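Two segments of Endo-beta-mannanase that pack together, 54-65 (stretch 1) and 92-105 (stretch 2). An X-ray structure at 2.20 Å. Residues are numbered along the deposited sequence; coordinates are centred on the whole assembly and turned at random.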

# COMPACT_ATOMS: atom_id res chain seq x y z
N PHE A 54 -19.26 -42.38 9.10
CA PHE A 54 -18.64 -41.26 9.78
C PHE A 54 -18.74 -41.44 11.29
O PHE A 54 -19.71 -41.99 11.80
CB PHE A 54 -19.29 -39.94 9.37
CG PHE A 54 -19.07 -39.58 7.91
CD1 PHE A 54 -18.05 -40.17 7.19
CD2 PHE A 54 -19.90 -38.65 7.28
CE1 PHE A 54 -17.83 -39.84 5.84
CE2 PHE A 54 -19.71 -38.32 5.94
CZ PHE A 54 -18.67 -38.91 5.22
N ASN A 55 -17.73 -40.98 12.00
CA ASN A 55 -17.72 -41.09 13.45
C ASN A 55 -17.60 -39.74 14.15
O ASN A 55 -17.50 -39.71 15.38
CB ASN A 55 -16.58 -42.02 13.91
CG ASN A 55 -15.20 -41.49 13.51
OD1 ASN A 55 -15.03 -40.27 13.30
ND2 ASN A 55 -14.22 -42.39 13.42
N THR A 56 -17.60 -38.63 13.40
CA THR A 56 -17.52 -37.29 13.98
C THR A 56 -18.35 -36.31 13.16
O THR A 56 -18.59 -36.51 11.96
CB THR A 56 -16.08 -36.78 14.06
OG1 THR A 56 -15.47 -36.94 12.77
CG2 THR A 56 -15.25 -37.57 15.07
N VAL A 57 -18.79 -35.23 13.81
CA VAL A 57 -19.48 -34.16 13.11
C VAL A 57 -19.04 -32.86 13.75
O VAL A 57 -19.11 -32.72 14.98
CB VAL A 57 -21.02 -34.32 13.13
CG1 VAL A 57 -21.58 -34.41 14.58
CG2 VAL A 57 -21.70 -33.19 12.32
N ARG A 58 -18.53 -31.94 12.94
CA ARG A 58 -18.17 -30.60 13.40
C ARG A 58 -19.36 -29.67 13.17
O ARG A 58 -19.92 -29.62 12.06
CB ARG A 58 -16.94 -30.07 12.66
CG ARG A 58 -16.54 -28.66 13.08
CD ARG A 58 -15.13 -28.35 12.63
NE ARG A 58 -14.66 -27.02 13.01
CZ ARG A 58 -14.31 -26.06 12.14
NH1 ARG A 58 -14.42 -26.25 10.83
NH2 ARG A 58 -13.85 -24.90 12.59
N PHE A 59 -19.75 -28.95 14.21
CA PHE A 59 -20.83 -28.00 14.07
C PHE A 59 -20.51 -26.76 14.90
O PHE A 59 -19.60 -26.76 15.73
CB PHE A 59 -22.18 -28.63 14.43
CG PHE A 59 -22.33 -29.02 15.87
CD1 PHE A 59 -22.31 -30.35 16.25
CD2 PHE A 59 -22.54 -28.06 16.85
CE1 PHE A 59 -22.47 -30.72 17.58
CE2 PHE A 59 -22.70 -28.43 18.19
CZ PHE A 59 -22.65 -29.75 18.55
N PHE A 60 -21.29 -25.70 14.69
CA PHE A 60 -20.88 -24.37 15.11
C PHE A 60 -21.90 -23.77 16.06
O PHE A 60 -23.08 -23.64 15.72
CB PHE A 60 -20.65 -23.51 13.87
CG PHE A 60 -19.82 -24.20 12.87
CD1 PHE A 60 -18.45 -24.29 13.03
CD2 PHE A 60 -20.41 -24.88 11.81
CE1 PHE A 60 -17.65 -24.97 12.11
CE2 PHE A 60 -19.63 -25.57 10.90
CZ PHE A 60 -18.25 -25.62 11.05
N VAL A 61 -21.43 -23.41 17.25
CA VAL A 61 -22.26 -22.73 18.24
C VAL A 61 -22.20 -21.25 17.90
O VAL A 61 -21.24 -20.55 18.27
CB VAL A 61 -21.76 -23.04 19.67
CG1 VAL A 61 -22.64 -22.41 20.72
CG2 VAL A 61 -21.70 -24.57 19.87
N ARG A 62 -23.17 -20.76 17.13
CA ARG A 62 -23.12 -19.38 16.65
C ARG A 62 -23.43 -18.44 17.82
O ARG A 62 -24.56 -18.41 18.32
CB ARG A 62 -24.08 -19.18 15.49
CG ARG A 62 -23.72 -17.96 14.66
CD ARG A 62 -24.59 -17.83 13.41
NE ARG A 62 -26.00 -17.64 13.74
CZ ARG A 62 -26.90 -17.16 12.89
NH1 ARG A 62 -26.53 -16.80 11.66
NH2 ARG A 62 -28.16 -17.01 13.26
N TRP A 63 -22.41 -17.69 18.24
CA TRP A 63 -22.44 -16.85 19.44
C TRP A 63 -23.65 -15.91 19.52
O TRP A 63 -24.28 -15.87 20.58
CB TRP A 63 -21.14 -16.05 19.54
CG TRP A 63 -20.87 -15.45 20.88
CD1 TRP A 63 -21.65 -15.53 21.99
CD2 TRP A 63 -19.71 -14.68 21.25
NE1 TRP A 63 -21.06 -14.86 23.04
CE2 TRP A 63 -19.87 -14.32 22.61
CE3 TRP A 63 -18.57 -14.25 20.57
CZ2 TRP A 63 -18.92 -13.57 23.30
CZ3 TRP A 63 -17.63 -13.50 21.26
CH2 TRP A 63 -17.82 -13.17 22.61
N PRO A 64 -23.99 -15.12 18.49
CA PRO A 64 -25.19 -14.27 18.62
C PRO A 64 -26.43 -15.06 18.98
O PRO A 64 -27.27 -14.57 19.76
CB PRO A 64 -25.34 -13.64 17.23
CG PRO A 64 -24.47 -14.52 16.30
CD PRO A 64 -23.34 -14.94 17.18
N ASP A 65 -26.58 -16.28 18.45
CA ASP A 65 -27.76 -17.07 18.77
C ASP A 65 -27.83 -17.36 20.26
O ASP A 65 -28.91 -17.35 20.86
CB ASP A 65 -27.74 -18.39 17.98
CG ASP A 65 -27.93 -18.20 16.49
OD1 ASP A 65 -28.76 -17.38 16.06
OD2 ASP A 65 -27.25 -18.91 15.72
N GLY A 92 -23.57 -42.67 17.14
CA GLY A 92 -22.17 -42.98 16.96
C GLY A 92 -21.35 -41.84 16.38
O GLY A 92 -20.27 -42.08 15.83
N LEU A 93 -21.83 -40.61 16.48
CA LEU A 93 -21.11 -39.45 15.97
C LEU A 93 -20.61 -38.65 17.17
O LEU A 93 -21.40 -38.26 18.04
CB LEU A 93 -22.02 -38.60 15.09
CG LEU A 93 -22.62 -39.35 13.90
CD1 LEU A 93 -23.71 -38.51 13.26
CD2 LEU A 93 -21.54 -39.73 12.89
N ARG A 94 -19.29 -38.45 17.23
CA ARG A 94 -18.66 -37.60 18.24
C ARG A 94 -18.74 -36.14 17.79
O ARG A 94 -18.15 -35.77 16.76
CB ARG A 94 -17.20 -38.01 18.49
CG ARG A 94 -17.00 -39.51 18.74
CD ARG A 94 -15.58 -39.88 19.18
NE ARG A 94 -15.30 -39.43 20.55
CZ ARG A 94 -15.00 -40.24 21.57
NH1 ARG A 94 -14.92 -41.56 21.39
NH2 ARG A 94 -14.78 -39.71 22.77
N PRO A 95 -19.47 -35.30 18.51
CA PRO A 95 -19.58 -33.90 18.10
C PRO A 95 -18.27 -33.15 18.31
O PRO A 95 -17.57 -33.35 19.30
CB PRO A 95 -20.69 -33.35 19.00
CG PRO A 95 -20.70 -34.27 20.20
CD PRO A 95 -20.30 -35.62 19.69
N GLN A 96 -17.94 -32.28 17.36
CA GLN A 96 -16.81 -31.37 17.54
C GLN A 96 -17.40 -29.97 17.51
O GLN A 96 -17.56 -29.38 16.44
CB GLN A 96 -15.73 -31.57 16.48
CG GLN A 96 -14.49 -30.73 16.75
CD GLN A 96 -13.38 -30.95 15.73
OE1 GLN A 96 -13.21 -30.17 14.80
NE2 GLN A 96 -12.64 -32.04 15.89
N PRO A 97 -17.79 -29.44 18.67
CA PRO A 97 -18.49 -28.15 18.68
C PRO A 97 -17.50 -27.01 18.61
O PRO A 97 -16.44 -27.04 19.25
CB PRO A 97 -19.23 -28.16 20.03
CG PRO A 97 -18.33 -28.96 20.92
CD PRO A 97 -17.64 -30.00 20.02
N SER A 98 -17.84 -25.99 17.82
CA SER A 98 -16.96 -24.84 17.59
C SER A 98 -17.62 -23.62 18.22
O SER A 98 -18.76 -23.29 17.87
CB SER A 98 -16.73 -24.65 16.09
OG SER A 98 -15.78 -23.62 15.83
N LEU A 99 -16.89 -22.96 19.13
CA LEU A 99 -17.48 -21.96 20.03
C LEU A 99 -17.52 -20.57 19.39
O LEU A 99 -18.59 -19.97 19.26
CB LEU A 99 -16.69 -21.90 21.35
CG LEU A 99 -16.57 -23.24 22.09
CD1 LEU A 99 -16.14 -23.06 23.54
CD2 LEU A 99 -17.88 -24.04 22.03
N PHE A 100 -16.35 -20.03 19.03
CA PHE A 100 -16.23 -18.62 18.67
C PHE A 100 -16.49 -18.49 17.17
O PHE A 100 -15.59 -18.50 16.34
CB PHE A 100 -14.87 -18.08 19.09
CG PHE A 100 -14.79 -17.76 20.57
CD1 PHE A 100 -15.40 -16.62 21.08
CD2 PHE A 100 -14.15 -18.62 21.44
CE1 PHE A 100 -15.35 -16.34 22.44
CE2 PHE A 100 -14.09 -18.35 22.81
CZ PHE A 100 -14.70 -17.22 23.31
N VAL A 101 -17.78 -18.40 16.85
CA VAL A 101 -18.27 -18.35 15.48
C VAL A 101 -19.35 -17.27 15.45
O VAL A 101 -20.44 -17.47 16.00
CB VAL A 101 -18.85 -19.69 15.02
CG1 VAL A 101 -19.29 -19.61 13.58
CG2 VAL A 101 -17.84 -20.84 15.20
N GLY A 102 -19.06 -16.12 14.84
CA GLY A 102 -17.77 -15.85 14.23
C GLY A 102 -17.76 -15.93 12.71
O GLY A 102 -18.79 -15.70 12.05
N TRP A 103 -16.59 -16.25 12.17
CA TRP A 103 -16.38 -16.34 10.72
C TRP A 103 -17.05 -17.59 10.16
O TRP A 103 -16.86 -18.69 10.69
CB TRP A 103 -14.89 -16.39 10.46
CG TRP A 103 -14.45 -16.43 9.01
CD1 TRP A 103 -14.33 -17.53 8.21
CD2 TRP A 103 -14.02 -15.31 8.22
NE1 TRP A 103 -13.87 -17.18 6.97
CE2 TRP A 103 -13.67 -15.82 6.95
CE3 TRP A 103 -13.90 -13.94 8.46
CZ2 TRP A 103 -13.21 -15.00 5.91
CZ3 TRP A 103 -13.44 -13.11 7.43
CH2 TRP A 103 -13.10 -13.65 6.17
N MET A 104 -17.81 -17.44 9.07
CA MET A 104 -18.55 -18.57 8.53
C MET A 104 -19.03 -18.27 7.11
O MET A 104 -19.93 -17.43 6.92
CB MET A 104 -19.74 -18.90 9.44
CG MET A 104 -20.55 -20.09 8.95
SD MET A 104 -19.51 -21.56 8.64
CE MET A 104 -18.74 -21.81 10.25
N SER A 105 -18.43 -18.95 6.12
CA SER A 105 -18.90 -18.97 4.72
C SER A 105 -18.99 -17.58 4.08
O SER A 105 -19.86 -17.33 3.24
CB SER A 105 -20.25 -19.65 4.62
OG SER A 105 -20.16 -20.91 5.19

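Two parallel strands, crossing at 22° and about 4.6 Å apart at their closest, form the centre of a contact in which the two stretches of this endo-beta-mannanase bury 1010 Å², both sides summed. Stretch 2 enters at Gly 92, whose positive phi suits glycine. Leu 93 starts sideways, but its end comes nearer: its CD2 reaches 3.1 Å from Phe 54 O, while its CB meets Val 57 CG1 at 4.2 Å.

The backbone ladder begins at Arg 94, whose N donates to Asn 55 O (2.9 Å, nearly straight at 175°) and whose O accepts from Val 57 N (3.1 Å). The aliphatic base of Arg 94 packs on Thr 56, CB to CG2 4.0 Å, before its end leads away. Pro 95 has no amide hydrogen to give, and the register asks for none: the donors of stretch 2 are the alternate residues Arg 94, Gln 96 and Ser 98. Pro 95 instead brings its CA to 3.4 Å from Val 57 O and its CB to 3.5 Å from Phe 59 CE1.

Gln 96 N donates to Val 57 O (2.7 Å) and Gln 96 O accepts from Phe 59 N (3.2 Å). Its extended side chain runs beside that of Arg 58, OE1 to CD 3.4 Å, on the sheet face shared with Thr 56, Arg 94, Phe 60 and Ser 98; the polar ends of both chains are hydrogen-bonded elsewhere in the structure. Pro 97, on the opposite face with Val 57, Pro 95 and Phe 59, lays its CA over one face of the Phe 59 ring, with its CB 3.9 Å from Phe 59 CE2.

Ser 98 closes the regular ladder, its N donating to Phe 59 O (2.8 Å) and its O accepting from Val 61 N (2.7 Å). Its small side chain packs against the Phe 60 ring, CB to CD1 3.5 Å. At Leu 99 the pattern breaks: Leu 99 O and Val 61 O, both acceptors, lie 2.9 Å apart without a hydrogen bond.

The chain turns at Phe 100, which points the edge of its ring at the face of Trp 63 (six-membered ring; centroids 5.4 Å apart, planes at 87°). Val 101 points toward stretch 1; its CG2 packs on Phe 60 CB at 4.1 Å, and its O accepts from Trp 63 N at 3.0 Å. A cis peptide leads into Gly 102, where a CB would clash with Phe 100 O. Beyond it, Met 104 seats its CE over the Phe 60 ring, 3.6 Å from the centroid.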